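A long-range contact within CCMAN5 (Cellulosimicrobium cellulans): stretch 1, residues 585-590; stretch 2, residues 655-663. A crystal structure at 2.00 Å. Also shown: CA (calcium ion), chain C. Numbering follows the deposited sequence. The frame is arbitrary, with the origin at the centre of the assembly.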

ATOM      1  N   SER A 585      17.823   6.177  -3.396  1.00  3.39           N
ATOM      2  CA  SER A 585      16.590   6.498  -4.114  1.00  3.12           C
ATOM      3  C   SER A 585      15.441   6.719  -3.147  1.00  3.59           C
ATOM      4  O   SER A 585      15.222   5.904  -2.236  1.00  3.31           O
ATOM      5  CB  SER A 585      16.219   5.420  -5.127  1.00  3.27           C
ATOM      6  OG  SER A 585      15.036   5.788  -5.833  1.00  2.79           O
ATOM      7  N   ASN A 586      14.702   7.810  -3.354  1.00  3.31           N
ATOM      8  CA  ASN A 586      13.453   8.065  -2.612  1.00  3.90           C
ATOM      9  C   ASN A 586      12.196   7.501  -3.291  1.00  4.51           C
ATOM     10  O   ASN A 586      11.124   7.457  -2.689  1.00  5.18           O
ATOM     11  CB  ASN A 586      13.257   9.570  -2.383  1.00  3.43           C
ATOM     12  CG  ASN A 586      14.441  10.213  -1.688  1.00  4.11           C
ATOM     13  OD1 ASN A 586      15.102  11.112  -2.239  1.00  5.34           O
ATOM     14  ND2 ASN A 586      14.739   9.740  -0.506  1.00  2.00           N
ATOM     15  N   ALA A 587      12.334   7.054  -4.535  1.00  5.05           N
ATOM     16  CA  ALA A 587      11.180   6.771  -5.387  1.00  5.72           C
ATOM     17  C   ALA A 587      10.716   5.323  -5.292  1.00  5.99           C
ATOM     18  O   ALA A 587       9.619   4.990  -5.752  1.00  5.95           O
ATOM     19  CB  ALA A 587      11.494   7.143  -6.849  1.00  5.23           C
ATOM     20  N   ASN A 588      11.553   4.477  -4.698  1.00  6.68           N
ATOM     21  CA  ASN A 588      11.270   3.050  -4.528  1.00  7.03           C
ATOM     22  C   ASN A 588      11.598   2.564  -3.115  1.00  7.46           C
ATOM     23  O   ASN A 588      12.288   3.260  -2.343  1.00  7.75           O
ATOM     24  CB  ASN A 588      12.077   2.236  -5.536  1.00  7.13           C
ATOM     25  CG  ASN A 588      11.405   0.951  -5.916  1.00  8.47           C
ATOM     26  OD1 ASN A 588      10.183   0.835  -5.849  1.00  9.81           O
ATOM     27  ND2 ASN A 588      12.198  -0.035  -6.316  1.00 10.53           N
ATOM     28  N   GLU A 589      11.121   1.365  -2.785  1.00  6.90           N
ATOM     29  CA  GLU A 589      11.230   0.810  -1.432  1.00  7.17           C
ATOM     30  C   GLU A 589      12.525   0.039  -1.146  1.00  7.15           C
ATOM     31  O   GLU A 589      12.756  -0.360   0.001  1.00  6.83           O
ATOM     32  CB  GLU A 589      10.049  -0.131  -1.130  1.00  7.27           C
ATOM     33  CG  GLU A 589       8.679   0.540  -1.055  1.00  6.92           C
ATOM     34  CD  GLU A 589       7.992   0.602  -2.398  1.00  6.15           C
ATOM     35  OE1 GLU A 589       8.616   0.246  -3.400  1.00  5.02           O
ATOM     36  OE2 GLU A 589       6.817   1.006  -2.451  1.00  6.06           O
ATOM     37  N   ILE A 590      13.347  -0.173  -2.170  1.00  6.81           N
ATOM     38  CA  ILE A 590      14.546  -0.991  -2.040  1.00  7.24           C
ATOM     39  C   ILE A 590      15.426  -0.507  -0.881  1.00  6.95           C
ATOM     40  O   ILE A 590      15.805  -1.289  -0.004  1.00  5.79           O
ATOM     41  CB  ILE A 590      15.375  -1.022  -3.354  1.00  7.37           C
ATOM     42  CG1 ILE A 590      14.600  -1.708  -4.504  1.00  8.55           C
ATOM     43  CG2 ILE A 590      16.750  -1.677  -3.115  1.00  9.47           C
ATOM     44  CD1 ILE A 590      13.848  -2.980  -4.128  1.00  8.45           C
ATOM     45  N   MET A 655       3.464  12.118  -5.095  1.00  5.05           N
ATOM     46  CA  MET A 655       4.802  11.574  -4.951  1.00  4.93           C
ATOM     47  C   MET A 655       5.619  11.987  -6.159  1.00  4.40           C
ATOM     48  O   MET A 655       5.089  12.562  -7.115  1.00  3.74           O
ATOM     49  CB  MET A 655       4.760  10.033  -4.918  1.00  5.25           C
ATOM     50  CG  MET A 655       3.611   9.414  -4.158  1.00  7.97           C
ATOM     51  SD  MET A 655       3.905   9.544  -2.418  1.00 13.73           S
ATOM     52  CE  MET A 655       2.613   8.476  -1.793  1.00 12.68           C
ATOM     53  N   LEU A 656       6.897  11.618  -6.143  1.00  3.43           N
ATOM     54  CA  LEU A 656       7.741  11.728  -7.328  1.00  3.04           C
ATOM     55  C   LEU A 656       7.081  11.018  -8.513  1.00  2.93           C
ATOM     56  O   LEU A 656       6.326  10.062  -8.310  1.00  3.07           O
ATOM     57  CB  LEU A 656       9.097  11.093  -7.057  1.00  2.47           C
ATOM     58  CG  LEU A 656       9.975  11.796  -6.006  1.00  2.81           C
ATOM     59  CD1 LEU A 656      11.174  10.935  -5.698  1.00  3.69           C
ATOM     60  CD2 LEU A 656      10.401  13.178  -6.482  1.00  3.85           C
ATOM     61  N   PRO A 657       7.375  11.466  -9.747  1.00  2.68           N
ATOM     62  CA  PRO A 657       6.903  10.680 -10.885  1.00  3.10           C
ATOM     63  C   PRO A 657       7.497   9.252 -10.799  1.00  3.13           C
ATOM     64  O   PRO A 657       8.656   9.107 -10.414  1.00  2.49           O
ATOM     65  CB  PRO A 657       7.467  11.436 -12.093  1.00  2.87           C
ATOM     66  CG  PRO A 657       8.641  12.250 -11.520  1.00  2.94           C
ATOM     67  CD  PRO A 657       8.202  12.623 -10.162  1.00  2.20           C
ATOM     68  N   THR A 658       6.696   8.247 -11.176  1.00  3.04           N
ATOM     69  CA  THR A 658       6.987   6.797 -11.061  1.00  3.53           C
ATOM     70  C   THR A 658       6.918   6.214  -9.634  1.00  3.59           C
ATOM     71  O   THR A 658       6.991   4.987  -9.449  1.00  3.76           O
ATOM     72  CB  THR A 658       8.372   6.375 -11.612  1.00  3.32           C
ATOM     73  OG1 THR A 658       9.381   6.783 -10.679  1.00  4.58           O
ATOM     74  CG2 THR A 658       8.656   6.920 -13.013  1.00  3.04           C
ATOM     75  N   MET A 659       6.829   7.072  -8.634  1.00  3.32           N
ATOM     76  CA  MET A 659       6.881   6.620  -7.249  1.00  3.65           C
ATOM     77  C   MET A 659       5.512   6.119  -6.783  1.00  3.55           C
ATOM     78  O   MET A 659       4.727   6.872  -6.234  1.00  3.88           O
ATOM     79  CB  MET A 659       7.394   7.752  -6.358  1.00  4.06           C
ATOM     80  CG  MET A 659       7.419   7.448  -4.854  1.00  4.41           C
ATOM     81  SD  MET A 659       8.122   8.870  -4.007  1.00  4.89           S
ATOM     82  CE  MET A 659       7.858   8.402  -2.301  1.00  2.00           C
ATOM     83  N   ASP A 660       5.214   4.850  -7.050  1.00  3.67           N
ATOM     84  CA  ASP A 660       3.920   4.277  -6.681  1.00  3.95           C
ATOM     85  C   ASP A 660       3.878   4.136  -5.173  1.00  3.66           C
ATOM     86  O   ASP A 660       4.901   3.865  -4.560  1.00  3.81           O
ATOM     87  CB  ASP A 660       3.744   2.909  -7.341  1.00  3.86           C
ATOM     88  CG  ASP A 660       3.643   3.001  -8.848  1.00  6.34           C
ATOM     89  OD1 ASP A 660       3.181   4.054  -9.342  1.00  7.36           O
ATOM     90  OD2 ASP A 660       4.044   2.036  -9.544  1.00  9.02           O
ATOM     91  N   ASN A 661       2.714   4.365  -4.575  1.00  3.35           N
ATOM     92  CA  ASN A 661       2.564   4.225  -3.125  1.00  3.15           C
ATOM     93  C   ASN A 661       2.765   2.749  -2.698  1.00  3.52           C
ATOM     94  O   ASN A 661       3.279   2.472  -1.599  1.00  3.16           O
ATOM     95  CB  ASN A 661       1.177   4.726  -2.690  1.00  2.50           C
ATOM     96  CG  ASN A 661       1.135   5.207  -1.239  1.00  3.63           C
ATOM     97  OD1 ASN A 661       1.942   4.785  -0.389  1.00  2.21           O
ATOM     98  ND2 ASN A 661       0.179   6.098  -0.943  1.00  3.07           N
ATOM     99  N   ASP A 662       2.370   1.826  -3.584  1.00  2.78           N
ATOM    100  CA  ASP A 662       2.410   0.368  -3.335  1.00  2.87           C
ATOM    101  C   ASP A 662       1.630  -0.044  -2.082  1.00  2.74           C
ATOM    102  O   ASP A 662       2.211  -0.297  -1.015  1.00  2.00           O
ATOM    103  CB  ASP A 662       3.853  -0.160  -3.269  1.00  3.34           C
ATOM    104  CG  ASP A 662       4.636   0.095  -4.562  1.00  4.71           C
ATOM    105  OD1 ASP A 662       4.164  -0.275  -5.659  1.00  5.67           O
ATOM    106  OD2 ASP A 662       5.748   0.651  -4.471  1.00  3.78           O
ATOM    107  N   ALA A 663       0.312  -0.116  -2.215  1.00  2.47           N
ATOM    108  CA  ALA A 663      -0.536  -0.569  -1.104  1.00  3.12           C
ATOM    109  C   ALA A 663      -0.292   0.239   0.178  1.00  2.97           C
ATOM    110  O   ALA A 663      -0.290  -0.312   1.292  1.00  3.73           O
ATOM    111  CB  ALA A 663      -0.308  -2.081  -0.843  1.00  3.25           C
TER
HETATM  112 CA    CA C1772       7.819   0.686  -5.876  1.00 30.05          CA
HETATM  113  O   HOH W   1       7.542   3.094  -5.520  1.00  7.52           O

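Neither stretch forms a helix or strand here, and no clear direct hydrogen bond joins them; apolar packing, one water and a calcium ion do the work. Along stretch 2, Leu656 makes the first contact. Its CA-to-CB bond points toward stretch 1, and with chi1 m and chi2 t its CD1 lies 4.0 Å from CB of Ala587 and 4.1 Å from CB of Asn586. Leu656 also opens a type II beta turn, closed by the hydrogen bond from Met659 N to Leu656 O at 3.0 Å. Pro657 points away, and Thr658, with positive phi at the turn's third position, barely touches Ala587.

The turn delivers Met659 to the closest backbone approach, its CA 4.7 Å from CA of Ala587. The methionine is fully extended, all three chi angles t, so it runs along stretch 1: its CG lies 3.4 Å from O of Ala587, and its CE 3.4 Å from O of Asn586. Its CA also makes a CA-H...O contact with O of Ala587 at 3.5 Å. The small methyl of Ala587 fits this close spacing, its CB 4.2 Å from CB of Met659.

From Asp660 the chemistry turns polar. Water 1 donates to Asp660 O at 2.9 Å and to Ala587 O at 2.8 Å, bridging two backbone carbonyls, while its oxygen binds the calcium at 2.5 Å. Asn661 points away and adds little, but Asp662 turns back toward stretch 1. Its OD2 binds the ion at 2.5 Å, joined by Asn588 OD1 at 2.4 Å and Glu589 OE1 at 2.6 Å. The shared cation draws these oxygens together: Glu589 OE1 and Asp662 OD2 stand 3.1 Å apart without a hydrogen bond. The rule to read is sequential: a turn positions the apolar packing, and a metal then gathers the acids beyond it.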